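Local coordinates for VirK protein (PDB 5XTA) that belongs to the VirK family, has a fold novel for bacterial VirK proteins, and is probably exported from Legionella pneumophila through type II secretion, at the interface of chains A and B. Sequence-based numbering; all coordinates share one arbitrary frame. Chains: chain A/B, VirK protein.

Contact 1: the interface of chains A and B. Residues chain A 47-50; chain B 38-40.
A:Val49 and B:Ile39 meet through their backbones, pairing strand 46-50 of chain A with strand 38-42 of chain B in antiparallel register between two VirK-family copies. The amide N of A:Val49 donates to the carbonyl O of B:Ile39 at 2.8 Å. The amide N of B:Ile39 returns the bond to the carbonyl O of A:Val49, also at 2.8 Å. Both donors lie in the carbonyl plane of their acceptor, and the bonds are fairly straight, both about 160° at the hydrogen. The register continues with A:Met48 opposite B:Val40 and A:Ile50, an engineered residue, opposite B:Ala38.

A:Met48 is a selenomethionine. Its terminal methyl CE reaches B:Ala38 CB at 3.7 Å and B:Val40 CG2 at 3.8 Å. CG stands anti to the carbonyl carbon, and the chain then bends at chi3 (40°), which turns CE toward the partner strand. A:Met48 runs parallel to B:Val40, both leaving the paired strands on the same side. The branch that B:Val40 offers is CG2, since CG1 is anti to its backbone N (chi1 179°).

A:Val49 and B:Ile39 approach through their beta carbons, with CB to CB at 4.1 Å. The coordinates alone do not show whether this pairing forms in solution.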
loop_
_atom_site.group_PDB
_atom_site.type_symbol
_atom_site.label_atom_id
_atom_site.label_comp_id
_atom_site.label_asym_id
_atom_site.label_seq_id
_atom_site.Cartn_x
_atom_site.Cartn_y
_atom_site.Cartn_z
ATOM N N VAL A 47 3.007 -0.804 -11.966
ATOM C CA VAL A 47 3.549 0.043 -13.030
ATOM C C VAL A 47 3.584 -0.834 -14.287
ATOM O O VAL A 47 3.653 -2.096 -14.205
ATOM C CB VAL A 47 4.939 0.626 -12.629
ATOM C CG1 VAL A 47 5.926 -0.485 -12.372
ATOM C CG2 VAL A 47 5.500 1.587 -13.667
HETATM N N MSE A 48 3.530 -0.176 -15.436
HETATM C CA MSE A 48 3.442 -0.895 -16.711
HETATM C C MSE A 48 4.343 -0.264 -17.709
HETATM O O MSE A 48 4.520 0.944 -17.679
HETATM C CB MSE A 48 2.093 -0.827 -17.385
HETATM C CG MSE A 48 0.931 -1.061 -16.463
HETATM SE SE MSE A 48 -0.763 -1.212 -17.503
HETATM C CE MSE A 48 -0.239 -2.256 -19.100
ATOM N N VAL A 49 4.881 -1.092 -18.608
ATOM C CA VAL A 49 5.579 -0.629 -19.796
ATOM C C VAL A 49 4.719 -1.037 -20.977
ATOM O O VAL A 49 4.410 -2.204 -21.110
ATOM C CB VAL A 49 6.946 -1.279 -19.928
ATOM C CG1 VAL A 49 7.690 -0.697 -21.123
ATOM C CG2 VAL A 49 7.750 -1.079 -18.641
ATOM N N ILE A 50 4.282 -0.056 -21.759
ATOM C CA ILE A 50 3.420 -0.272 -22.912
ATOM C C ILE A 50 4.284 -0.218 -24.160
ATOM O O ILE A 50 4.927 0.809 -24.428
ATOM C CB ILE A 50 2.342 0.805 -23.086
ATOM C CG1 ILE A 50 1.641 1.137 -21.777
ATOM C CG2 ILE A 50 1.325 0.367 -24.144
ATOM C CD1 ILE A 50 0.868 -0.019 -21.212
ATOM N N ALA B 38 2.677 -5.485 -23.368
ATOM C CA ALA B 38 2.965 -4.667 -22.216
ATOM C C ALA B 38 3.638 -5.554 -21.208
ATOM O O ALA B 38 3.487 -6.796 -21.208
ATOM C CB ALA B 38 1.691 -4.076 -21.625
ATOM N N ILE B 39 4.404 -4.916 -20.358
ATOM C CA ILE B 39 4.964 -5.553 -19.216
ATOM C C ILE B 39 4.243 -4.949 -18.043
ATOM O O ILE B 39 4.143 -3.740 -17.961
ATOM C CB ILE B 39 6.470 -5.244 -19.081
ATOM C CG1 ILE B 39 7.250 -5.625 -20.365
ATOM C CG2 ILE B 39 7.021 -5.904 -17.834
ATOM C CD1 ILE B 39 7.393 -7.103 -20.610
ATOM N N VAL B 40 3.793 -5.782 -17.109
ATOM C CA VAL B 40 3.047 -5.331 -15.929
ATOM C C VAL B 40 3.709 -5.889 -14.684
ATOM O O VAL B 40 3.963 -7.094 -14.594
ATOM C CB VAL B 40 1.608 -5.859 -15.973
ATOM C CG1 VAL B 40 0.813 -5.422 -14.753
ATOM C CG2 VAL B 40 0.941 -5.357 -17.228
#

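Contact 2: the interface of chains A and B. Residues chain A 58, 77, 79, 95; chain B 61-65.
A:Tyr77 meets B:Asp65 where the end of strand 54-63 of chain B and the loop after it meet strands of chain A, between two VirK-family copies. The phenol OH of A:Tyr77 donates to the carboxylate OD2 of B:Asp65 at 2.7 Å. OD2 is met nearly along its C-O axis and sits at the edge of the tyrosine ring, in plane. B:Asp65 is poorly ordered, so details of its carboxylate are less certain.

A long, tentative salt bridge runs from A:Lys79 NZ to B:Asp65 OD2, 3.9 Å. The lysine chain bends at chi2 (70°), and its CD and CE also run beside the carboxylate.

Aromatic and aliphatic packing flanks the polar end. The rings of A:Tyr77 and B:Phe62 meet edge-to-face, with planes 73° apart and CD1 of the tyrosine in plane at the phenylalanine edge. B:Leu64 lays CD1 over one tyrosine face, 3.8 Å above the plane and toward the rim. A:Leu95 CD1 touches B:Phe62 CZ at 3.9 Å.

Two waters bridge the chains. Water 1 links A:Ser58 OG to the carbonyl O of B:Phe62. Water 2 gathers A:Ser58 OG, A:Tyr77 OH, B:His61 NE2 and B:Thr63 OG1.

Within chain B, the B:Asp65 amide N donates to B:Thr63 OG1 at 2.9 Å, which may steady the turn that carries the carboxylate.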
loop_
_atom_site.group_PDB
_atom_site.type_symbol
_atom_site.label_atom_id
_atom_site.label_comp_id
_atom_site.label_asym_id
_atom_site.label_seq_id
_atom_site.Cartn_x
_atom_site.Cartn_y
_atom_site.Cartn_z
ATOM N N SER A 58 -0.277 4.758 -11.758
ATOM C CA SER A 58 -1.246 5.689 -11.137
ATOM C C SER A 58 -1.311 5.533 -9.636
ATOM O O SER A 58 -0.815 4.532 -9.079
ATOM C CB SER A 58 -2.637 5.470 -11.745
ATOM O OG SER A 58 -3.199 4.208 -11.401
ATOM N N TYR A 77 -6.698 11.395 -7.816
ATOM C CA TYR A 77 -6.187 10.361 -8.670
ATOM C C TYR A 77 -5.182 10.937 -9.680
ATOM O O TYR A 77 -5.540 11.774 -10.543
ATOM C CB TYR A 77 -7.340 9.695 -9.403
ATOM C CG TYR A 77 -6.920 8.706 -10.452
ATOM C CD1 TYR A 77 -6.450 7.454 -10.098
ATOM C CD2 TYR A 77 -6.975 9.022 -11.807
ATOM C CE1 TYR A 77 -6.085 6.522 -11.065
ATOM C CE2 TYR A 77 -6.583 8.107 -12.774
ATOM C CZ TYR A 77 -6.134 6.856 -12.395
ATOM O OH TYR A 77 -5.741 5.943 -13.325
ATOM N N LYS A 79 -2.486 10.071 -12.703
ATOM C CA LYS A 79 -2.029 9.183 -13.759
ATOM C C LYS A 79 -0.669 9.686 -14.307
ATOM O O LYS A 79 -0.546 10.830 -14.714
ATOM C CB LYS A 79 -3.113 9.149 -14.836
ATOM C CG LYS A 79 -2.771 8.402 -16.112
ATOM C CD LYS A 79 -2.695 6.921 -15.873
ATOM C CE LYS A 79 -2.434 6.212 -17.196
ATOM N NZ LYS A 79 -2.115 4.793 -16.966
ATOM N N LEU A 95 -11.827 13.567 -7.319
ATOM C CA LEU A 95 -13.082 12.834 -7.183
ATOM C C LEU A 95 -13.639 12.905 -5.763
ATOM O O LEU A 95 -12.900 12.794 -4.803
ATOM C CB LEU A 95 -12.839 11.374 -7.540
ATOM C CG LEU A 95 -12.209 11.127 -8.913
ATOM C CD1 LEU A 95 -11.563 9.761 -8.908
ATOM C CD2 LEU A 95 -13.229 11.240 -10.032
ATOM N N HIS B 61 -6.898 -2.671 -8.195
ATOM C CA HIS B 61 -6.255 -1.519 -8.771
ATOM C C HIS B 61 -7.274 -0.483 -9.298
ATOM O O HIS B 61 -8.010 -0.745 -10.236
ATOM C CB HIS B 61 -5.340 -1.986 -9.881
ATOM C CG HIS B 61 -4.637 -0.869 -10.559
ATOM N ND1 HIS B 61 -3.619 -0.174 -9.950
ATOM C CD2 HIS B 61 -4.857 -0.261 -11.749
ATOM C CE1 HIS B 61 -3.216 0.796 -10.753
ATOM N NE2 HIS B 61 -3.942 0.755 -11.857
ATOM N N PHE B 62 -7.286 0.702 -8.713
ATOM C CA PHE B 62 -8.218 1.746 -9.143
ATOM C C PHE B 62 -7.739 2.393 -10.439
ATOM O O PHE B 62 -6.539 2.643 -10.598
ATOM C CB PHE B 62 -8.338 2.812 -8.082
ATOM C CG PHE B 62 -9.320 3.886 -8.417
ATOM C CD1 PHE B 62 -10.674 3.709 -8.128
ATOM C CD2 PHE B 62 -8.895 5.083 -8.958
ATOM C CE1 PHE B 62 -11.601 4.695 -8.397
ATOM C CE2 PHE B 62 -9.807 6.085 -9.237
ATOM C CZ PHE B 62 -11.162 5.891 -8.969
ATOM N N THR B 63 -8.654 2.627 -11.364
ATOM C CA THR B 63 -8.305 3.216 -12.646
ATOM C C THR B 63 -9.466 4.036 -13.223
ATOM O O THR B 63 -10.652 3.796 -12.929
ATOM C CB THR B 63 -7.830 2.117 -13.642
ATOM O OG1 THR B 63 -7.201 2.703 -14.804
ATOM C CG2 THR B 63 -8.994 1.183 -14.069
ATOM N N LEU B 64 -9.101 5.012 -14.046
ATOM C CA LEU B 64 -10.059 5.661 -14.943
ATOM C C LEU B 64 -9.775 5.255 -16.397
ATOM O O LEU B 64 -10.408 5.769 -17.309
ATOM C CB LEU B 64 -9.953 7.179 -14.833
ATOM C CG LEU B 64 -10.586 7.998 -13.715
ATOM C CD1 LEU B 64 -10.422 7.330 -12.385
ATOM C CD2 LEU B 64 -10.012 9.406 -13.689
ATOM N N ASP B 65 -8.815 4.361 -16.619
ATOM C CA ASP B 65 -8.273 4.130 -17.960
ATOM C C ASP B 65 -8.685 2.771 -18.524
ATOM O O ASP B 65 -8.126 2.331 -19.539
ATOM C CB ASP B 65 -6.738 4.285 -17.918
ATOM C CG ASP B 65 -6.290 5.558 -17.156
ATOM O OD1 ASP B 65 -6.396 6.675 -17.708
ATOM O OD2 ASP B 65 -5.840 5.450 -15.992
HETATM O O HOH W 1 -4.418 3.758 -9.193
HETATM O O HOH W 2 -4.809 3.185 -13.690
#

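Contact 3: the interface of chains A and B. Residues chain A 95, 99-100; chain B 62, 64, 73, 75, 97-98.
A:Tyr100 swings its ring toward B:Phe62 with chi1 -79°, which sets CG on the far side of CB from its own carbonyl carbon, and chi2 -72° turns one face to B:Ala97 CB. On the partner, B:Phe62 extends away from its backbone N (chi1 -177°), bringing the outer end of its ring to the tyrosine. This is an aromatic and apolar contact of a chain A loop with strands and loops of chain B, another VirK-family copy.

CE1 of A:Tyr100 meets CE1 of B:Phe62 at 3.5 Å. The two side chains run antiparallel, overlapping at their outer carbons. The same B:Phe62 end also receives A:Leu95.

B:Pro73 packs along the tyrosine, again running the opposite way. Its ring carbon CB lies 3.8 Å from A:Tyr100 CD1, and its CG approaches the tyrosine CB.

The methyl CB of B:Ala97 stands 3.9 Å above the A:Tyr100 ring plane, displaced toward the rim. The neighbouring B:Ser98 uses its CB carbon, which comes to 3.8 Å from A:Tyr100 CD2.

At the phenol end, A:Tyr100 OH lies 4.1 Å from CZ of B:Phe75, whose side chain stands roughly perpendicular to the tyrosine. A:Tyr100 hides 84 Å² against chain B, while A:Ser99 beside it adds little. Both sit in the loop between strands 87-96 and 102-111.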
loop_
_atom_site.group_PDB
_atom_site.type_symbol
_atom_site.label_atom_id
_atom_site.label_comp_id
_atom_site.label_asym_id
_atom_site.label_seq_id
_atom_site.Cartn_x
_atom_site.Cartn_y
_atom_site.Cartn_z
ATOM N N LEU A 95 -11.827 13.567 -7.319
ATOM C CA LEU A 95 -13.082 12.834 -7.183
ATOM C C LEU A 95 -13.639 12.905 -5.763
ATOM O O LEU A 95 -12.900 12.794 -4.803
ATOM C CB LEU A 95 -12.839 11.374 -7.540
ATOM C CG LEU A 95 -12.209 11.127 -8.913
ATOM C CD1 LEU A 95 -11.563 9.761 -8.908
ATOM C CD2 LEU A 95 -13.229 11.240 -10.032
ATOM N N SER A 99 -19.118 9.781 -3.525
ATOM C CA SER A 99 -19.921 9.618 -4.739
ATOM C C SER A 99 -19.136 9.274 -5.991
ATOM O O SER A 99 -19.693 8.732 -6.946
ATOM C CB SER A 99 -20.718 10.903 -4.988
ATOM O OG SER A 99 -19.888 11.960 -5.438
ATOM N N TYR A 100 -17.846 9.588 -6.008
ATOM C CA TYR A 100 -17.024 9.482 -7.230
ATOM C C TYR A 100 -17.311 10.518 -8.327
ATOM O O TYR A 100 -16.778 10.400 -9.427
ATOM C CB TYR A 100 -16.991 8.074 -7.817
ATOM C CG TYR A 100 -16.042 7.191 -7.052
ATOM C CD1 TYR A 100 -14.658 7.367 -7.149
ATOM C CD2 TYR A 100 -16.535 6.201 -6.208
ATOM C CE1 TYR A 100 -13.789 6.544 -6.445
ATOM C CE2 TYR A 100 -15.679 5.384 -5.503
ATOM C CZ TYR A 100 -14.310 5.568 -5.619
ATOM O OH TYR A 100 -13.506 4.761 -4.860
ATOM N N PHE B 62 -7.286 0.702 -8.713
ATOM C CA PHE B 62 -8.218 1.746 -9.143
ATOM C C PHE B 62 -7.739 2.393 -10.439
ATOM O O PHE B 62 -6.539 2.643 -10.598
ATOM C CB PHE B 62 -8.338 2.812 -8.082
ATOM C CG PHE B 62 -9.320 3.886 -8.417
ATOM C CD1 PHE B 62 -10.674 3.709 -8.128
ATOM C CD2 PHE B 62 -8.895 5.083 -8.958
ATOM C CE1 PHE B 62 -11.601 4.695 -8.397
ATOM C CE2 PHE B 62 -9.807 6.085 -9.237
ATOM C CZ PHE B 62 -11.162 5.891 -8.969
ATOM N N LEU B 64 -9.101 5.012 -14.046
ATOM C CA LEU B 64 -10.059 5.661 -14.943
ATOM C C LEU B 64 -9.775 5.255 -16.397
ATOM O O LEU B 64 -10.408 5.769 -17.309
ATOM C CB LEU B 64 -9.953 7.179 -14.833
ATOM C CG LEU B 64 -10.586 7.998 -13.715
ATOM C CD1 LEU B 64 -10.422 7.330 -12.385
ATOM C CD2 LEU B 64 -10.012 9.406 -13.689
ATOM N N PRO B 73 -14.768 5.767 -12.954
ATOM C CA PRO B 73 -14.071 5.115 -11.836
ATOM C C PRO B 73 -14.341 3.598 -11.698
ATOM O O PRO B 73 -15.486 3.156 -11.617
ATOM C CB PRO B 73 -14.568 5.893 -10.611
ATOM C CG PRO B 73 -14.967 7.229 -11.165
ATOM C CD PRO B 73 -15.642 6.846 -12.450
ATOM N N PHE B 75 -12.443 -0.501 -10.519
ATOM C CA PHE B 75 -11.374 -1.324 -9.923
ATOM C C PHE B 75 -11.110 -2.470 -10.863
ATOM O O PHE B 75 -12.030 -3.167 -11.251
ATOM C CB PHE B 75 -11.755 -1.911 -8.572
ATOM C CG PHE B 75 -11.865 -0.899 -7.467
ATOM C CD1 PHE B 75 -10.743 -0.191 -7.018
ATOM C CD2 PHE B 75 -13.080 -0.647 -6.889
ATOM C CE1 PHE B 75 -10.854 0.739 -6.003
ATOM C CE2 PHE B 75 -13.197 0.288 -5.872
ATOM C CZ PHE B 75 -12.080 1.006 -5.444
ATOM N N ALA B 97 -16.432 1.238 -9.467
ATOM C CA ALA B 97 -15.859 1.596 -8.161
ATOM C C ALA B 97 -16.928 2.060 -7.153
ATOM O O ALA B 97 -16.817 1.777 -5.977
ATOM C CB ALA B 97 -14.774 2.646 -8.326
ATOM N N SER B 98 -17.968 2.752 -7.616
ATOM C CA SER B 98 -19.026 3.216 -6.703
ATOM C C SER B 98 -19.988 2.094 -6.359
ATOM O O SER B 98 -20.259 1.889 -5.190
ATOM C CB SER B 98 -19.778 4.459 -7.216
ATOM O OG SER B 98 -20.184 4.318 -8.552
#

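Contact 2 and contact 3 adjoin, their C-alpha centres about 8 Å apart. They share A:Leu95, B:Phe62 and B:Leu64, so strand 87-96 of chain A and, in chain B, the end of strand 54-63 and the loop after it serve both. Contact 1 stands apart, about 15 Å from contact 2 and 22 Å from contact 3 between C-alpha centres, and uses other strands. Backbone pairing at contact 1 and side-chain and water-mediated contacts elsewhere hold the chains at separated places, which may limit rocking. The interface is not an exact two-fold. The deposited assembly holds four copies, but the structure alone does not establish the biological oligomer.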